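Local structure of putative NADH dehydrogenase/NAD(P)H nitroreductase (Bacteroides thetaiotaomicron VPI-5482, 3KWK) at residues Thr24-Gly29 with Tyr154-Glu159; Asp36-Ala41 with Leu109-Ser114. The protein probably acts as an oxidoreductase of the nitroreductase family and binds flavin mononucleotide (FMN). All coordinates share one frame; numbering follows the deposited sequence. Where two conformers were deposited one is given.

Interaction 1: residues Thr24-Gly29 with Tyr154-Glu159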
ATOM      1  N   THR A  24      20.066  -7.274   1.854  1.00  7.15           N
ATOM      2  CA  THR A  24      21.335  -7.721   1.275  1.00  6.29           C
ATOM      3  C   THR A  24      21.041  -8.479  -0.006  1.00  5.60           C
ATOM      4  O   THR A  24      20.044  -9.198  -0.112  1.00  6.20           O
ATOM      5  CB  THR A  24      22.138  -8.602   2.220  1.00  7.89           C
ATOM      6  OG1 THR A  24      21.357  -9.741   2.578  1.00  9.17           O
ATOM      7  CG2 THR A  24      22.636  -7.839   3.500  1.00  7.83           C
ATOM      8  N   TYR A  25      21.894  -8.281  -1.008  1.00  6.99           N
ATOM      9  CA  TYR A  25      21.678  -8.746  -2.369  1.00  6.48           C
ATOM     10  C   TYR A  25      22.914  -9.407  -2.941  1.00  5.95           C
ATOM     11  O   TYR A  25      24.054  -9.012  -2.666  1.00  7.11           O
ATOM     12  CB  TYR A  25      21.231  -7.609  -3.310  1.00  5.82           C
ATOM     13  CG  TYR A  25      20.250  -6.694  -2.645  1.00  4.92           C
ATOM     14  CD1 TYR A  25      18.931  -7.089  -2.417  1.00  6.68           C
ATOM     15  CD2 TYR A  25      20.652  -5.421  -2.198  1.00  8.87           C
ATOM     16  CE1 TYR A  25      18.034  -6.261  -1.751  1.00  7.87           C
ATOM     17  CE2 TYR A  25      19.786  -4.628  -1.517  1.00  7.61           C
ATOM     18  CZ  TYR A  25      18.488  -5.025  -1.268  1.00  6.77           C
ATOM     19  OH  TYR A  25      17.645  -4.163  -0.556  1.00  7.66           O
ATOM     20  N   LEU A  26      22.681 -10.405  -3.787  1.00  4.99           N
ATOM     21  CA  LEU A  26      23.764 -10.971  -4.549  1.00  6.19           C
ATOM     22  C   LEU A  26      24.272  -9.938  -5.542  1.00  6.82           C
ATOM     23  O   LEU A  26      23.538  -9.030  -5.956  1.00  8.83           O
ATOM     24  CB  LEU A  26      23.269 -12.172  -5.335  1.00  7.04           C
ATOM     25  CG  LEU A  26      22.745 -13.361  -4.541  1.00  7.93           C
ATOM     26  CD1 LEU A  26      22.177 -14.460  -5.491  1.00  7.31           C
ATOM     27  CD2 LEU A  26      23.877 -13.943  -3.730  1.00  8.17           C
ATOM     28  N   ASN A  27      25.530 -10.099  -5.933  1.00  8.82           N
ATOM     29  CA  ASN A  27      26.147  -9.219  -6.894  1.00  9.85           C
ATOM     30  C   ASN A  27      25.814  -9.716  -8.296  1.00 10.19           C
ATOM     31  O   ASN A  27      26.633 -10.370  -8.956  1.00 11.96           O
ATOM     32  CB  ASN A  27      27.659  -9.211  -6.684  1.00 10.35           C
ATOM     33  CG  ASN A  27      28.369  -8.262  -7.624  1.00 14.24           C
ATOM     34  OD1 ASN A  27      27.761  -7.348  -8.172  1.00 13.19           O
ATOM     35  ND2 ASN A  27      29.672  -8.496  -7.831  1.00 16.11           N
ATOM     36  N   LYS A  28      24.591  -9.446  -8.721  1.00  9.27           N
ATOM     37  CA  LYS A  28      24.118  -9.876 -10.017  1.00 10.90           C
ATOM     38  C   LYS A  28      22.976  -9.032 -10.456  1.00 10.97           C
ATOM     39  O   LYS A  28      22.227  -8.519  -9.637  1.00  9.16           O
ATOM     40  CB  LYS A  28      23.757 -11.341 -10.048  1.00 16.24           C
ATOM     41  CG  LYS A  28      22.692 -11.718  -9.176  1.00 17.23           C
ATOM     42  CD  LYS A  28      22.299 -13.213  -9.397  1.00 27.47           C
ATOM     43  CE  LYS A  28      21.991 -13.516 -10.856  1.00 37.85           C
ATOM     44  NZ  LYS A  28      21.166 -14.749 -11.046  1.00 39.71           N
ATOM     45  N   GLY A  29      22.859  -8.816 -11.759  1.00  9.25           N
ATOM     46  CA  GLY A  29      21.852  -7.959 -12.236  1.00  7.41           C
ATOM     47  C   GLY A  29      20.463  -8.544 -12.172  1.00  7.87           C
ATOM     48  O   GLY A  29      20.280  -9.753 -11.995  1.00  9.28           O
ATOM     49  N   TYR A 154      18.491  -9.774  -6.176  1.00  6.24           N
ATOM     50  CA  TYR A 154      18.293 -11.145  -5.751  1.00  6.14           C
ATOM     51  C   TYR A 154      18.757 -11.234  -4.285  1.00  5.88           C
ATOM     52  O   TYR A 154      19.881 -10.817  -3.975  1.00  6.63           O
ATOM     53  CB  TYR A 154      19.065 -12.111  -6.639  1.00  6.71           C
ATOM     54  CG  TYR A 154      18.328 -12.300  -7.947  1.00  4.78           C
ATOM     55  CD1 TYR A 154      17.222 -13.097  -7.979  1.00  9.98           C
ATOM     56  CD2 TYR A 154      18.660 -11.586  -9.108  1.00  6.65           C
ATOM     57  CE1 TYR A 154      16.491 -13.276  -9.176  1.00 10.67           C
ATOM     58  CE2 TYR A 154      17.937 -11.742 -10.280  1.00  8.92           C
ATOM     59  CZ  TYR A 154      16.870 -12.589 -10.310  1.00 11.16           C
ATOM     60  OH  TYR A 154      16.105 -12.779 -11.441  1.00 10.59           O
ATOM     61  N   PRO A 155      17.947 -11.812  -3.386  1.00  6.58           N
ATOM     62  CA  PRO A 155      18.391 -11.874  -1.967  1.00  5.72           C
ATOM     63  C   PRO A 155      19.740 -12.612  -1.824  1.00  6.27           C
ATOM     64  O   PRO A 155      19.987 -13.609  -2.518  1.00  5.74           O
ATOM     65  CB  PRO A 155      17.302 -12.696  -1.297  1.00  6.17           C
ATOM     66  CG  PRO A 155      16.061 -12.400  -2.130  1.00  7.58           C
ATOM     67  CD  PRO A 155      16.579 -12.300  -3.576  1.00  7.81           C
ATOM     68  N   ALA A 156      20.600 -12.116  -0.930  1.00  5.88           N
ATOM     69  CA  ALA A 156      21.854 -12.760  -0.606  1.00  7.71           C
ATOM     70  C   ALA A 156      21.657 -13.923   0.365  1.00  4.17           C
ATOM     71  O   ALA A 156      22.393 -14.900   0.320  1.00  5.75           O
ATOM     72  CB  ALA A 156      22.807 -11.756   0.015  1.00  6.00           C
ATOM     73  N   THR A 157      20.659 -13.788   1.240  1.00  7.35           N
ATOM     74  CA  THR A 157      20.415 -14.780   2.321  1.00  6.16           C
ATOM     75  C   THR A 157      18.914 -14.939   2.522  1.00  6.56           C
ATOM     76  O   THR A 157      18.281 -14.047   3.091  1.00 10.09           O
ATOM     77  CB  THR A 157      21.099 -14.379   3.653  1.00  7.92           C
ATOM     78  OG1 THR A 157      22.488 -14.169   3.458  1.00  7.91           O
ATOM     79  CG2 THR A 157      20.931 -15.542   4.698  1.00 10.85           C
ATOM     80  N   LYS A 158      18.300 -16.006   2.031  0.50  6.38           N
ATOM     81  CA  LYS A 158      16.849 -16.096   2.148  0.50  5.73           C
ATOM     82  C   LYS A 158      16.428 -16.164   3.608  0.50  6.17           C
ATOM     83  O   LYS A 158      17.094 -16.798   4.432  0.50  5.42           O
ATOM     84  CB  LYS A 158      16.334 -17.298   1.383  0.50  5.06           C
ATOM     85  CG  LYS A 158      14.857 -17.213   0.983  0.50 10.40           C
ATOM     86  CD  LYS A 158      14.507 -18.403   0.102  0.50 10.61           C
ATOM     87  CE  LYS A 158      13.044 -18.472  -0.336  0.50 13.00           C
ATOM     88  NZ  LYS A 158      12.634 -17.444  -1.335  0.50 17.91           N
ATOM     89  N   GLU A 159      15.299 -15.534   3.928  0.60  5.30           N
ATOM     90  CA  GLU A 159      14.827 -15.488   5.319  0.60  6.86           C
ATOM     91  C   GLU A 159      13.366 -15.790   5.361  0.60  6.95           C
ATOM     92  O   GLU A 159      12.671 -15.692   4.349  0.60  7.01           O
ATOM     93  CB  GLU A 159      15.146 -14.142   5.958  0.60 11.14           C
ATOM     94  CG  GLU A 159      14.520 -12.946   5.304  0.60 14.69           C
ATOM     95  CD  GLU A 159      15.272 -11.661   5.632  0.60 19.81           C
ATOM     96  OE1 GLU A 159      15.567 -11.450   6.836  0.60 21.50           O
ATOM     97  OE2 GLU A 159      15.594 -10.893   4.697  0.60 10.43           O
TER
HETATM   98  O   HOH W   1      19.188 -11.412   1.781  1.00  8.40           O
HETATM   99  O   HOH W   2      23.097 -11.542   3.631  1.00 12.87           O
HETATM  100  O   HOH W   3      21.018  -8.660  -7.144  1.00 12.46           O
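Tyr154 buries the most surface here, lying against Leu26, Lys28 and Gly29. Its ring has Lys28 NZ over one face, a cation-pi contact with NZ 4.7 Å from the ring centroid. The lysine chain bends at chi3 (-53°), which places CE, while Lys28 CG and CD pass Tyr154 CD2. Gly29 O sits in the ring plane at the edge, 3.5 Å from Tyr154 CE2. The Tyr154 hydroxyl is hydrogen-bonded to Glu31 and Lys34.

Leu26 spans Tyr154, Pro155 and Ala156. Its backbone N donates to Tyr154 O at 2.8 Å, nearly in line with the carbonyl (C=O...N 164°). Tyr25 CA also points a C-H at Tyr154 O. Leu26 CG rests on Pro155 O at 3.4 Å. The two methyls then divide: CD1 lies near Tyr154 CB and CD2 near Ala156 CA.

Ala156 turns its CB toward Thr24 and stops 3.6 Å from Thr24 OG1. Its N donates to Thr24 O at 3.1 Å, coming from above the carbonyl plane. With the Leu26 bond this frames Tyr25 and Pro155 as an antiparallel, non-hydrogen-bonded pair, a single beta bridge. Two waters extend the link from Thr24 OG1, one to Thr157 N and one to Thr157 OG1. A third bridges Leu26 O, Lys28 O and Tyr154 N.

The contact is a surface one. It ties the loop between helix 11-18 and helix 32-43 to the loop that follows strand 144-153. Lys34, which bonds to the Tyr154 hydroxyl next to the end of strand 144-153, belongs to helix 32-43.

Interaction 2: residues Asp36-Ala41 with Leu109-Ser114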
ATOM      1  N   ASP A  36      10.506  -3.799 -15.359  1.00  7.52           N
ATOM      2  CA  ASP A  36       9.328  -3.255 -16.059  1.00  7.44           C
ATOM      3  C   ASP A  36       8.015  -3.662 -15.393  1.00  6.77           C
ATOM      4  O   ASP A  36       7.133  -2.837 -15.188  1.00  8.78           O
ATOM      5  CB  ASP A  36       9.335  -3.661 -17.530  1.00  5.70           C
ATOM      6  CG  ASP A  36      10.551  -3.114 -18.346  1.00 21.01           C
ATOM      7  OD1 ASP A  36      11.161  -2.116 -17.927  1.00 25.63           O
ATOM      8  OD2 ASP A  36      10.892  -3.712 -19.441  1.00 25.62           O
ATOM      9  N   LEU A  37       7.935  -4.933 -14.985  1.00  5.68           N
ATOM     10  CA  LEU A  37       6.748  -5.445 -14.308  1.00  6.45           C
ATOM     11  C   LEU A  37       6.561  -4.851 -12.912  1.00  8.13           C
ATOM     12  O   LEU A  37       5.437  -4.617 -12.475  1.00  6.72           O
ATOM     13  CB  LEU A  37       6.770  -6.980 -14.294  1.00  7.53           C
ATOM     14  CG  LEU A  37       6.379  -7.639 -15.620  1.00  7.47           C
ATOM     15  CD1 LEU A  37       6.838  -9.128 -15.663  1.00  8.30           C
ATOM     16  CD2 LEU A  37       4.868  -7.534 -15.854  1.00 10.85           C
HETATM   17  N   MSE A  38       7.654  -4.617 -12.199  1.00  6.85           N
HETATM   18  CA  MSE A  38       7.558  -3.925 -10.886  1.00  6.78           C
HETATM   19  C   MSE A  38       6.935  -2.534 -11.090  1.00  7.26           C
HETATM   20  O   MSE A  38       6.094  -2.116 -10.307  1.00  7.78           O
HETATM   21  CB  MSE A  38       8.945  -3.824 -10.232  1.00  6.93           C
HETATM   22  CG  MSE A  38       9.423  -5.127  -9.757  1.00  5.54           C
HETATM   23 SE   MSE A  38      11.349  -5.064  -9.219  0.75 12.49          SE
HETATM   24  CE  MSE A  38      11.008  -3.986  -7.817  1.00 11.13           C
ATOM     25  N   LEU A  39       7.395  -1.780 -12.085  1.00  7.03           N
ATOM     26  CA  LEU A  39       6.850  -0.439 -12.366  1.00  5.96           C
ATOM     27  C   LEU A  39       5.371  -0.509 -12.766  1.00  8.53           C
ATOM     28  O   LEU A  39       4.560   0.304 -12.277  1.00  7.77           O
ATOM     29  CB  LEU A  39       7.703   0.244 -13.452  1.00  6.13           C
ATOM     30  CG  LEU A  39       9.153   0.554 -13.018  1.00  9.37           C
ATOM     31  CD1 LEU A  39      10.014   0.862 -14.237  1.00 11.34           C
ATOM     32  CD2 LEU A  39       9.213   1.698 -12.062  1.00 10.71           C
ATOM     33  N   ARG A  40       5.014  -1.463 -13.621  0.50  6.84           N
ATOM     34  CA  ARG A  40       3.623  -1.657 -13.986  0.50  7.13           C
ATOM     35  C   ARG A  40       2.778  -1.986 -12.768  0.50  8.40           C
ATOM     36  O   ARG A  40       1.635  -1.514 -12.650  0.50  8.52           O
ATOM     37  CB  ARG A  40       3.515  -2.758 -15.029  0.50  9.08           C
ATOM     38  CG  ARG A  40       2.138  -3.048 -15.554  0.50  8.74           C
ATOM     39  CD  ARG A  40       2.254  -4.093 -16.648  0.50 12.33           C
ATOM     40  NE  ARG A  40       2.327  -3.484 -17.983  0.50 23.41           N
ATOM     41  CZ  ARG A  40       3.434  -2.968 -18.530  0.50 33.02           C
ATOM     42  NH1 ARG A  40       4.592  -2.998 -17.879  0.50 31.77           N
ATOM     43  NH2 ARG A  40       3.388  -2.428 -19.745  0.50 29.73           N
ATOM     44  N   ALA A  41       3.332  -2.784 -11.847  1.00  5.04           N
ATOM     45  CA  ALA A  41       2.649  -3.086 -10.626  1.00  4.31           C
ATOM     46  C   ALA A  41       2.388  -1.800  -9.780  1.00  5.98           C
ATOM     47  O   ALA A  41       1.261  -1.534  -9.318  1.00  6.89           O
ATOM     48  CB  ALA A  41       3.411  -4.155  -9.763  1.00  5.73           C
ATOM     49  N   LEU A 109       6.770  -3.815  -3.905  1.00  6.66           N
ATOM     50  CA  LEU A 109       7.363  -4.842  -3.003  1.00  5.68           C
ATOM     51  C   LEU A 109       6.779  -6.232  -3.243  1.00  6.23           C
ATOM     52  O   LEU A 109       7.517  -7.223  -3.301  1.00  7.18           O
ATOM     53  CB  LEU A 109       7.128  -4.444  -1.548  1.00  8.79           C
ATOM     54  CG  LEU A 109       7.755  -3.130  -1.046  1.00  6.39           C
ATOM     55  CD1 LEU A 109       7.352  -2.860   0.467  1.00  6.60           C
ATOM     56  CD2 LEU A 109       9.285  -3.118  -1.227  1.00  6.91           C
ATOM     57  N   LEU A 110       5.477  -6.294  -3.485  1.00  5.66           N
ATOM     58  CA  LEU A 110       4.794  -7.553  -3.747  1.00  6.95           C
ATOM     59  C   LEU A 110       5.260  -8.136  -5.083  1.00  6.54           C
ATOM     60  O   LEU A 110       5.568  -9.340  -5.201  1.00  6.24           O
ATOM     61  CB  LEU A 110       3.285  -7.386  -3.667  1.00  6.12           C
ATOM     62  CG  LEU A 110       2.705  -7.143  -2.306  1.00  6.20           C
ATOM     63  CD1 LEU A 110       1.192  -6.831  -2.439  1.00  7.55           C
ATOM     64  CD2 LEU A 110       2.900  -8.343  -1.448  1.00  6.56           C
ATOM     65  N   ALA A 111       5.379  -7.279  -6.098  1.00  4.71           N
ATOM     66  CA  ALA A 111       5.861  -7.682  -7.398  1.00  4.98           C
ATOM     67  C   ALA A 111       7.266  -8.275  -7.312  1.00  5.89           C
ATOM     68  O   ALA A 111       7.541  -9.353  -7.864  1.00  6.94           O
ATOM     69  CB  ALA A 111       5.819  -6.443  -8.390  1.00  6.83           C
ATOM     70  N   ALA A 112       8.156  -7.577  -6.608  1.00  6.07           N
ATOM     71  CA  ALA A 112       9.519  -8.055  -6.383  1.00  5.47           C
ATOM     72  C   ALA A 112       9.518  -9.471  -5.776  1.00  6.71           C
ATOM     73  O   ALA A 112      10.153 -10.380  -6.306  1.00  6.42           O
ATOM     74  CB  ALA A 112      10.304  -7.048  -5.511  1.00  7.36           C
ATOM     75  N   GLU A 113       8.767  -9.639  -4.698  1.00  5.65           N
ATOM     76  CA  GLU A 113       8.690 -10.923  -4.033  1.00  6.06           C
ATOM     77  C   GLU A 113       8.231 -12.033  -4.988  1.00  6.90           C
ATOM     78  O   GLU A 113       8.770 -13.159  -4.983  1.00  8.12           O
ATOM     79  CB  GLU A 113       7.767 -10.846  -2.846  1.00  6.94           C
ATOM     80  CG  GLU A 113       7.626 -12.153  -2.034  1.00  8.22           C
ATOM     81  CD  GLU A 113       8.877 -12.524  -1.258  1.00 14.28           C
ATOM     82  OE1 GLU A 113       9.416 -11.650  -0.598  1.00 14.66           O
ATOM     83  OE2 GLU A 113       9.272 -13.680  -1.331  1.00 25.86           O
ATOM     84  N   SER A 114       7.236 -11.719  -5.810  1.00  6.76           N
ATOM     85  CA  SER A 114       6.628 -12.726  -6.702  1.00  6.60           C
ATOM     86  C   SER A 114       7.541 -13.229  -7.822  1.00  6.39           C
ATOM     87  O   SER A 114       7.282 -14.244  -8.404  1.00  8.01           O
ATOM     88  CB  SER A 114       5.337 -12.177  -7.371  1.00  7.40           C
ATOM     89  OG  SER A 114       5.607 -11.219  -8.403  1.00  7.02           O
TER
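Ala41, Met38, Ala111 and Ala112 make this contact, and none of them has a flat side chain, so no face or edge is packed across it. The flat groups nearby look to other partners. The Arg40 guanidinium makes a cation-pi contact with Tyr165 of the second subunit, and the carboxylates of Asp36 and Glu113 form salt bridges with Lys32 and Lys20.

Ala41 and Ala111 meet methyl to methyl, with their CB atoms 3.6 Å apart. Ala111 CB also lies over the backbone of Met38, 3.9 Å from Met38 CA. The axes of 36-41 and 109-114 approach to 8.7 Å, consistent with the alanines at the crossing.

This is a roughly antiparallel helix pair inside the nitroreductase fold: the axes of the two segments run at 146° to each other. Met38, modelled as selenomethionine, lies against Ala111 and Ala112 and also touches Met115 and Leu117. Its CG passes Ala111 CB at 4.1 Å. A bend at chi3 (67°) then places CE 3.9 Å from Ala112 CB. Ala112 also touches Ala119 of strand 118-123, so helix 97-114 is packed on the sheet as well.

Ser114 OG donates to Ala111 O at 2.7 Å and is also hydrogen-bonded to Asn10 of the second subunit. Leu13 of that subunit packs on Ala111.

In the fold
The two interactions have centres 16 Å apart, and their nearest atoms are about 5 Å apart without touching. Along the chain, interaction 2 is nested inside the loop closed by interaction 1. Helix 32-43 links them: it follows the loop 24-29 and itself supplies 36-41. Interaction 1 lies at the surface, where the chain leaves strand 144-153 of the antiparallel sheet. Interaction 2 is buried, nearer the centre of the chain and beside the second subunit. Interaction 1 is closer to FMN (Tyr25 side chain about 8 Å) than interaction 2 (Ala112 side chain about 11 Å). One pins the loop after the FMN-binding residues; the other joins two core helices.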